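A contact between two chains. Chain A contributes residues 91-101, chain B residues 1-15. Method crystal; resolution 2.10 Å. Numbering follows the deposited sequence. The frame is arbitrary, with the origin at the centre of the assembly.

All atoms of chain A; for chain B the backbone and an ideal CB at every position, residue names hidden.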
ATOM      1  N   ALA A  91      -0.573  -9.265   6.187  1.00 30.35           N
ATOM      2  CA  ALA A  91       0.635  -8.944   5.448  1.00 30.33           C
ATOM      3  C   ALA A  91       0.340  -9.155   3.974  1.00 29.25           C
ATOM      4  O   ALA A  91       0.137 -10.282   3.522  1.00 32.53           O
ATOM      5  CB  ALA A  91       1.795  -9.819   5.897  1.00 30.39           C
ATOM      6  N   HIS A  92       0.278  -8.053   3.239  1.00 27.62           N
ATOM      7  CA  HIS A  92       0.060  -8.097   1.807  1.00 27.54           C
ATOM      8  C   HIS A  92       1.398  -8.010   1.144  1.00 28.22           C
ATOM      9  O   HIS A  92       2.110  -7.006   1.272  1.00 26.48           O
ATOM     10  CB  HIS A  92      -0.864  -6.963   1.383  1.00 25.38           C
ATOM     11  CG  HIS A  92      -2.199  -6.976   2.091  1.00 28.60           C
ATOM     12  ND1 HIS A  92      -3.192  -7.823   1.752  1.00 29.88           N
ATOM     13  CD2 HIS A  92      -2.678  -6.214   3.157  1.00 28.09           C
ATOM     14  CE1 HIS A  92      -4.254  -7.610   2.554  1.00 30.48           C
ATOM     15  NE2 HIS A  92      -3.938  -6.626   3.413  1.00 29.46           N
ATOM     16  N   VAL A  93       1.771  -9.084   0.454  1.00 26.91           N
ATOM     17  CA  VAL A  93       3.115  -9.204  -0.096  1.00 28.42           C
ATOM     18  C   VAL A  93       3.095  -9.489  -1.600  1.00 27.48           C
ATOM     19  O   VAL A  93       2.157 -10.096  -2.122  1.00 26.52           O
ATOM     20  CB  VAL A  93       3.983 -10.252   0.665  1.00 29.11           C
ATOM     21  CG1 VAL A  93       3.970  -9.986   2.167  1.00 27.16           C
ATOM     22  CG2 VAL A  93       3.526 -11.672   0.379  1.00 29.51           C
ATOM     23  N   SER A  94       4.128  -9.018  -2.289  1.00 26.35           N
ATOM     24  CA  SER A  94       4.305  -9.305  -3.707  1.00 26.03           C
ATOM     25  C   SER A  94       5.786  -9.345  -4.049  1.00 26.74           C
ATOM     26  O   SER A  94       6.595  -8.647  -3.431  1.00 24.15           O
ATOM     27  CB  SER A  94       3.585  -8.269  -4.574  1.00 25.49           C
ATOM     28  OG  SER A  94       3.549  -8.688  -5.933  1.00 26.13           O
ATOM     29  N   LEU A  95       6.123 -10.171  -5.035  1.00 27.77           N
ATOM     30  CA  LEU A  95       7.494 -10.338  -5.491  1.00 28.29           C
ATOM     31  C   LEU A  95       7.529 -10.451  -7.010  1.00 27.82           C
ATOM     32  O   LEU A  95       6.712 -11.151  -7.612  1.00 27.66           O
ATOM     33  CB  LEU A  95       8.127 -11.585  -4.858  1.00 28.31           C
ATOM     34  CG  LEU A  95       9.477 -12.064  -5.408  1.00 29.26           C
ATOM     35  CD1 LEU A  95      10.618 -11.154  -4.956  1.00 28.78           C
ATOM     36  CD2 LEU A  95       9.738 -13.508  -5.006  1.00 28.43           C
ATOM     37  N   SER A  96       8.481  -9.751  -7.616  1.00 27.78           N
ATOM     38  CA  SER A  96       8.739  -9.853  -9.044  1.00 30.47           C
ATOM     39  C   SER A  96      10.245  -9.879  -9.269  1.00 33.77           C
ATOM     40  O   SER A  96      11.001  -9.296  -8.490  1.00 30.45           O
ATOM     41  CB  SER A  96       8.121  -8.662  -9.773  1.00 29.71           C
ATOM     42  OG  SER A  96       8.230  -8.807 -11.178  1.00 34.27           O
ATOM     43  N   HIS A  97      10.686 -10.568 -10.317  1.00 36.00           N
ATOM     44  CA  HIS A  97      12.096 -10.517 -10.711  1.00 38.83           C
ATOM     45  C   HIS A  97      12.311 -10.611 -12.191  1.00 41.14           C
ATOM     46  O   HIS A  97      11.704 -11.441 -12.870  1.00 39.88           O
ATOM     47  CB  HIS A  97      12.969 -11.538  -9.963  1.00 37.71           C
ATOM     48  CG  HIS A  97      12.292 -12.860  -9.694  1.00 42.05           C
ATOM     49  ND1 HIS A  97      11.889 -13.683 -10.678  1.00 45.93           N
ATOM     50  CD2 HIS A  97      11.981 -13.498  -8.493  1.00 43.33           C
ATOM     51  CE1 HIS A  97      11.330 -14.784 -10.140  1.00 52.60           C
ATOM     52  NE2 HIS A  97      11.388 -14.668  -8.801  1.00 52.34           N
ATOM     53  N   ASP A  98      13.168  -9.722 -12.687  1.00 40.93           N
ATOM     54  CA  ASP A  98      13.689  -9.765 -14.050  1.00 44.75           C
ATOM     55  C   ASP A  98      15.105  -9.183 -14.007  1.00 44.15           C
ATOM     56  O   ASP A  98      15.295  -7.974 -14.161  1.00 48.19           O
ATOM     57  CB  ASP A  98      12.788  -8.984 -15.018  1.00 43.52           C
ATOM     58  CG  ASP A  98      13.216  -9.135 -16.478  1.00 49.36           C
ATOM     59  OD1 ASP A  98      12.697  -8.387 -17.337  1.00 45.41           O
ATOM     60  OD2 ASP A  98      14.068 -10.001 -16.771  1.00 51.71           O
ATOM     61  N   ARG A  99      16.084 -10.059 -13.780  1.00 42.18           N
ATOM     62  CA  ARG A  99      17.483  -9.682 -13.489  1.00 45.29           C
ATOM     63  C   ARG A  99      17.622  -9.009 -12.122  1.00 43.27           C
ATOM     64  O   ARG A  99      18.526  -9.336 -11.353  1.00 43.72           O
ATOM     65  CB  ARG A  99      18.108  -8.818 -14.594  1.00 50.34           C
ATOM     66  CG  ARG A  99      18.291  -9.535 -15.925  1.00 58.09           C
ATOM     67  CD  ARG A  99      19.578  -9.126 -16.634  1.00 60.12           C
ATOM     68  NE  ARG A  99      19.668  -7.686 -16.889  1.00 60.03           N
ATOM     69  CZ  ARG A  99      20.477  -6.851 -16.241  1.00 62.61           C
ATOM     70  NH1 ARG A  99      21.283  -7.297 -15.283  1.00 73.94           N
ATOM     71  NH2 ARG A  99      20.483  -5.561 -16.550  1.00 64.14           N
ATOM     72  N   PHE A 100      16.731  -8.065 -11.835  1.00 42.90           N
ATOM     73  CA  PHE A 100      16.615  -7.479 -10.507  1.00 39.05           C
ATOM     74  C   PHE A 100      15.335  -7.989  -9.859  1.00 37.21           C
ATOM     75  O   PHE A 100      14.293  -8.056 -10.509  1.00 37.77           O
ATOM     76  CB  PHE A 100      16.589  -5.950 -10.584  1.00 38.65           C
ATOM     77  CG  PHE A 100      17.920  -5.331 -10.906  1.00 42.91           C
ATOM     78  CD1 PHE A 100      18.753  -4.878  -9.889  1.00 45.01           C
ATOM     79  CD2 PHE A 100      18.340  -5.189 -12.227  1.00 46.62           C
ATOM     80  CE1 PHE A 100      19.982  -4.303 -10.183  1.00 48.80           C
ATOM     81  CE2 PHE A 100      19.569  -4.616 -12.526  1.00 48.21           C
ATOM     82  CZ  PHE A 100      20.391  -4.172 -11.501  1.00 47.87           C
ATOM     83  N   ALA A 101      15.422  -8.363  -8.587  1.00 35.27           N
ATOM     84  CA  ALA A 101      14.248  -8.764  -7.821  1.00 33.55           C
ATOM     85  C   ALA A 101      13.694  -7.558  -7.070  1.00 33.02           C
ATOM     86  O   ALA A 101      14.454  -6.781  -6.497  1.00 33.30           O
ATOM     87  CB  ALA A 101      14.600  -9.883  -6.854  1.00 31.56           C
TER
ATOM     88  N   UNK B   1     -10.248  -1.175   3.597  1.00 35.28           N
ATOM     89  CA  UNK B   1      -9.253  -2.274   3.779  1.00 33.30           C
ATOM     90  C   UNK B   1      -8.526  -2.590   2.475  1.00 31.71           C
ATOM     91  O   UNK B   1      -9.072  -2.396   1.388  1.00 29.80           O
ATOM     92  CB  UNK B   1      -9.938  -3.540   4.297  1.00 33.30           C
ATOM     93  N   UNK B   2      -7.296  -3.081   2.597  1.00 31.63           N
ATOM     94  CA  UNK B   2      -6.516  -3.510   1.442  1.00 31.35           C
ATOM     95  C   UNK B   2      -6.927  -4.925   1.037  1.00 30.45           C
ATOM     96  O   UNK B   2      -6.893  -5.853   1.850  1.00 30.07           O
ATOM     97  CB  UNK B   2      -5.018  -3.450   1.747  1.00 31.35           C
ATOM     98  N   UNK B   3      -7.325  -5.065  -0.225  1.00 29.19           N
ATOM     99  CA  UNK B   3      -7.770  -6.334  -0.794  1.00 31.89           C
ATOM    100  C   UNK B   3      -6.569  -7.148  -1.296  1.00 30.93           C
ATOM    101  O   UNK B   3      -6.525  -8.366  -1.140  1.00 30.81           O
ATOM    102  CB  UNK B   3      -8.762  -6.089  -1.932  1.00 31.89           C
ATOM    103  N   UNK B   4      -5.594  -6.462  -1.887  1.00 30.21           N
ATOM    104  CA  UNK B   4      -4.382  -7.109  -2.386  1.00 27.61           C
ATOM    105  C   UNK B   4      -3.390  -6.098  -2.929  1.00 25.23           C
ATOM    106  O   UNK B   4      -3.758  -4.965  -3.246  1.00 23.51           O
ATOM    107  CB  UNK B   4      -4.732  -8.127  -3.473  1.00 27.61           C
ATOM    108  N   UNK B   5      -2.125  -6.503  -3.018  1.00 24.93           N
ATOM    109  CA  UNK B   5      -1.074  -5.662  -3.604  1.00 24.25           C
ATOM    110  C   UNK B   5      -0.300  -6.434  -4.670  1.00 25.05           C
ATOM    111  O   UNK B   5      -0.206  -7.662  -4.615  1.00 25.07           O
ATOM    112  CB  UNK B   5      -0.119  -5.160  -2.519  1.00 24.25           C
ATOM    113  N   UNK B   6       0.238  -5.707  -5.644  1.00 24.90           N
ATOM    114  CA  UNK B   6       1.001  -6.317  -6.719  1.00 24.25           C
ATOM    115  C   UNK B   6       2.150  -5.422  -7.131  1.00 25.32           C
ATOM    116  O   UNK B   6       2.008  -4.197  -7.189  1.00 25.58           O
ATOM    117  CB  UNK B   6       0.101  -6.613  -7.920  1.00 24.25           C
ATOM    118  N   UNK B   7       3.292  -6.045  -7.397  1.00 24.90           N
ATOM    119  CA  UNK B   7       4.474  -5.350  -7.893  1.00 26.66           C
ATOM    120  C   UNK B   7       4.984  -6.125  -9.116  1.00 27.44           C
ATOM    121  O   UNK B   7       4.880  -7.351  -9.164  1.00 28.11           O
ATOM    122  CB  UNK B   7       5.550  -5.235  -6.812  1.00 26.66           C
ATOM    123  N   UNK B   8       5.491  -5.412 -10.117  1.00 29.07           N
ATOM    124  CA  UNK B   8       6.113  -6.065 -11.271  1.00 31.07           C
ATOM    125  C   UNK B   8       7.304  -5.276 -11.789  1.00 32.24           C
ATOM    126  O   UNK B   8       7.242  -4.054 -11.896  1.00 31.10           O
ATOM    127  CB  UNK B   8       5.089  -6.250 -12.392  1.00 31.07           C
ATOM    128  N   UNK B   9       8.383  -5.989 -12.104  1.00 28.98           N
ATOM    129  CA  UNK B   9       9.584  -5.384 -12.680  1.00 31.39           C
ATOM    130  C   UNK B   9       9.920  -6.059 -14.017  1.00 33.98           C
ATOM    131  O   UNK B   9       9.881  -7.284 -14.125  1.00 33.59           O
ATOM    132  CB  UNK B   9      10.762  -5.496 -11.710  1.00 31.39           C
ATOM    133  N   UNK B  10      10.220  -5.256 -15.035  1.00 33.89           N
ATOM    134  CA  UNK B  10      10.661  -5.797 -16.320  1.00 38.82           C
ATOM    135  C   UNK B  10      11.624  -4.868 -17.049  1.00 40.68           C
ATOM    136  O   UNK B  10      11.493  -3.640 -16.983  1.00 37.00           O
ATOM    137  CB  UNK B  10       9.449  -6.077 -17.210  1.00 38.82           C
ATOM    138  N   UNK B  11      12.595  -5.468 -17.733  1.00 42.00           N
ATOM    139  CA  UNK B  11      13.545  -4.721 -18.547  1.00 43.56           C
ATOM    140  C   UNK B  11      12.849  -4.291 -19.834  1.00 42.74           C
ATOM    141  O   UNK B  11      12.393  -5.135 -20.612  1.00 45.92           O
ATOM    142  CB  UNK B  11      14.792  -5.555 -18.848  1.00 43.56           C
ATOM    143  N   UNK B  12      12.757  -2.978 -20.036  1.00 38.56           N
ATOM    144  CA  UNK B  12      12.046  -2.392 -21.178  1.00 44.57           C
ATOM    145  C   UNK B  12      12.570  -2.920 -22.516  1.00 50.26           C
ATOM    146  O   UNK B  12      11.781  -3.328 -23.374  1.00 50.67           O
ATOM    147  CB  UNK B  12      12.167  -0.867 -21.143  1.00 44.57           C
ATOM    148  N   UNK B  13      13.896  -2.927 -22.671  1.00 53.82           N
ATOM    149  CA  UNK B  13      14.554  -3.314 -23.925  1.00 59.53           C
ATOM    150  C   UNK B  13      14.200  -4.725 -24.403  1.00 60.13           C
ATOM    151  O   UNK B  13      14.175  -4.983 -25.608  1.00 64.50           O
ATOM    152  CB  UNK B  13      16.071  -3.211 -23.755  1.00 59.53           C
ATOM    153  N   UNK B  14      13.923  -5.629 -23.465  1.00 59.37           N
ATOM    154  CA  UNK B  14      13.606  -7.017 -23.813  1.00 58.57           C
ATOM    155  C   UNK B  14      12.108  -7.285 -24.028  1.00 55.99           C
ATOM    156  O   UNK B  14      11.703  -8.430 -24.248  1.00 54.65           O
ATOM    157  CB  UNK B  14      14.126  -7.942 -22.711  1.00 58.57           C
ATOM    158  N   UNK B  15      11.299  -6.226 -23.980  1.00 54.09           N
ATOM    159  CA  UNK B  15       9.871  -6.311 -24.300  1.00 55.15           C
ATOM    160  C   UNK B  15       9.652  -5.951 -25.774  1.00 56.94           C
ATOM    161  O   UNK B  15       9.962  -4.831 -26.191  1.00 57.16           O
ATOM    162  CB  UNK B  15       9.055  -5.387 -23.393  1.00 55.15           C
TER

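The two strands run almost parallel, axes 5.6 Å apart at closest approach and 6° from aligned. Three of the hydrogen bonds join chain A side chains (S94(A), S96(A), D98(A)) to backbone N atoms of chain B, and the others are between side chains. Those three side chains, from alternate residues, set the rules.

Position 1 has nothing of chain A within reach of its ideal CB, so this contact asks little of it; it is M1(B), whose end leads away.

At position 2 CB points toward chain A and lies 3.7 Å from H92(A) NE2. An aliphatic or a flat side chain could cover the imidazole. I2(B) is deposited, its CG2 over one ring face, 3.7 Å from the ring centroid, a CH-pi contact.

Positions 3 and 4 point away. Position 3 tolerates much and is V3(B). Position 4, at phi/psi -176/160, does not by itself demand glycine, but is G4(B).

Position 5 turns toward chain A, its ideal CB 4.4 Å from H92(A) CB, with S94(A) CB also nearby and no charge on offer: a small or branched aliphatic fits. V5(B) places CG2 3.7 Å from H92(A) CB.

Position 6 points away, with ordinary strand angles; G6(B) leaves its CA 3.6 Å from S94(A) OG.

At position 7 the backbone does the polar work: its N donates to S94(A) OG at 3.0 Å. With that hydroxyl engaged, a medium aliphatic suits the side chain. I7(B) sets CG2 3.5 Å from S94(A) OG, while its end leads away.

Position 8 points away overall, but S96(A) OG lies 4.2 Å from its ideal CB, so a short acceptor such as Asp or Asn could reach back. D8(B) does: S96(A) OG donates to its OD2 at 3.0 Å.

S96(A) OG also accepts from the backbone N of position 9 at 3.0 Å, one serine thus joining two positions. The CB of position 9 points toward chain A, 4.2 Å from S96(A) OG and 4.5 Å from F100(A) O, where a compact aliphatic would fit. In V9(B), CG1 packs 3.4 Å from F100(A) O.

Position 10 points away, though its CB is near D98(A) OD1; an aliphatic would suit, and a donor might too, but an acid would be disfavoured. It is L10(B), CB 3.9 Å from D98(A) OD1.

Position 11 offers its backbone N to D98(A) OD1 at 2.9 Å, while R99(A) invites an acid, preferably a long one. E11(B) forms a salt bridge, its OE1 3.4 Å from R99(A) NE, a weak hydrogen bond.

Positions 12, 13 and 15 make no contact: V12(B), E13(B), V15(B).

At position 14 CB points toward chain A but has nothing within 5.5 Å, so only a long base could reach D98(A). R14(B), though poorly ordered, does, NH1 to D98(A) OD2 at 2.8 Å.

Chain B, residues 1-15: MIVGVGIDVLEVERV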
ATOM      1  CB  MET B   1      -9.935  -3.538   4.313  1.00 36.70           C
ATOM      2  CG  MET B   1     -11.023  -4.096   3.408  1.00 41.46           C
ATOM      3  SD  MET B   1     -11.489  -5.785   3.831  1.00 54.22           S
ATOM      4  CE  MET B   1     -12.755  -6.098   2.602  1.00 54.29           C
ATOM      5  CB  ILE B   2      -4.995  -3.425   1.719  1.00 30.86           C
ATOM      6  CG1 ILE B   2      -4.589  -1.961   1.928  1.00 32.44           C
ATOM      7  CG2 ILE B   2      -4.198  -4.044   0.577  1.00 26.79           C
ATOM      8  CD1 ILE B   2      -3.221  -1.769   2.546  1.00 39.36           C
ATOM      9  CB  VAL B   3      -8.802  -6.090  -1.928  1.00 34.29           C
ATOM     10  CG1 VAL B   3      -9.118  -7.367  -2.696  1.00 39.17           C
ATOM     11  CG2 VAL B   3     -10.078  -5.483  -1.363  1.00 34.58           C
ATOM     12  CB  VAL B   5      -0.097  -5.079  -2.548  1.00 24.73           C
ATOM     13  CG1 VAL B   5      -0.843  -4.247  -1.508  1.00 25.03           C
ATOM     14  CG2 VAL B   5       0.733  -6.179  -1.883  1.00 24.29           C
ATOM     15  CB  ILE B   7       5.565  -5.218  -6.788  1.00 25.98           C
ATOM     16  CG1 ILE B   7       6.623  -4.170  -7.155  1.00 29.18           C
ATOM     17  CG2 ILE B   7       6.251  -6.554  -6.509  1.00 26.89           C
ATOM     18  CD1 ILE B   7       6.289  -2.755  -6.743  1.00 29.11           C
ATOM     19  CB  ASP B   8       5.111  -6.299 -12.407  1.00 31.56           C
ATOM     20  CG  ASP B   8       5.589  -7.361 -13.393  1.00 39.62           C
ATOM     21  OD1 ASP B   8       5.683  -7.067 -14.606  1.00 44.59           O
ATOM     22  OD2 ASP B   8       5.877  -8.497 -12.953  1.00 42.94           O
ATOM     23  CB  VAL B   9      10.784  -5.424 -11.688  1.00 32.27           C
ATOM     24  CG1 VAL B   9      11.203  -6.852 -11.358  1.00 33.37           C
ATOM     25  CG2 VAL B   9      11.970  -4.614 -12.209  1.00 34.04           C
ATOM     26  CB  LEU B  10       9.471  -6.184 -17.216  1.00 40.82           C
ATOM     27  CG  LEU B  10       8.321  -5.212 -17.486  1.00 46.62           C
ATOM     28  CD1 LEU B  10       8.707  -4.200 -18.551  1.00 47.64           C
ATOM     29  CD2 LEU B  10       7.082  -5.977 -17.929  1.00 46.98           C
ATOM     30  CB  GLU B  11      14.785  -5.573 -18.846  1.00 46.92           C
ATOM     31  CG  GLU B  11      16.001  -4.777 -19.312  1.00 52.59           C
ATOM     32  CD  GLU B  11      17.307  -5.550 -19.208  1.00 60.84           C
ATOM     33  OE1 GLU B  11      17.275  -6.797 -19.108  1.00 59.13           O
ATOM     34  OE2 GLU B  11      18.379  -4.906 -19.229  1.00 67.81           O
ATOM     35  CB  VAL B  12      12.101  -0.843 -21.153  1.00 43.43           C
ATOM     36  CG1 VAL B  12      11.588  -0.247 -22.460  1.00 43.28           C
ATOM     37  CG2 VAL B  12      11.308  -0.297 -19.973  1.00 42.48           C
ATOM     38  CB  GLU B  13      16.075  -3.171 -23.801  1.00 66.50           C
ATOM     39  CG  GLU B  13      16.804  -3.035 -25.133  1.00 73.20           C
ATOM     40  CD  GLU B  13      18.312  -3.134 -24.996  1.00 79.68           C
ATOM     41  OE1 GLU B  13      19.010  -2.200 -25.446  1.00 84.01           O
ATOM     42  OE2 GLU B  13      18.800  -4.142 -24.439  1.00 85.50           O
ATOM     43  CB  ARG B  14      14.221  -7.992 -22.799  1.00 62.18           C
ATOM     44  CG  ARG B  14      15.725  -8.165 -22.972  1.00 65.23           C
ATOM     45  CD  ARG B  14      16.262  -9.379 -22.228  1.00 71.81           C
ATOM     46  NE  ARG B  14      16.499  -9.107 -20.810  1.00 75.17           N
ATOM     47  CZ  ARG B  14      15.692  -9.485 -19.820  1.00 72.68           C
ATOM     48  NH1 ARG B  14      16.005  -9.187 -18.567  1.00 64.61           N
ATOM     49  NH2 ARG B  14      14.579 -10.161 -20.076  1.00 74.65           N
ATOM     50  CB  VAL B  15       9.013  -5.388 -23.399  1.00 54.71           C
ATOM     51  CG1 VAL B  15       7.541  -5.463 -23.789  1.00 55.99           C
ATOM     52  CG2 VAL B  15       9.189  -5.746 -21.930  1.00 51.17           C
TER
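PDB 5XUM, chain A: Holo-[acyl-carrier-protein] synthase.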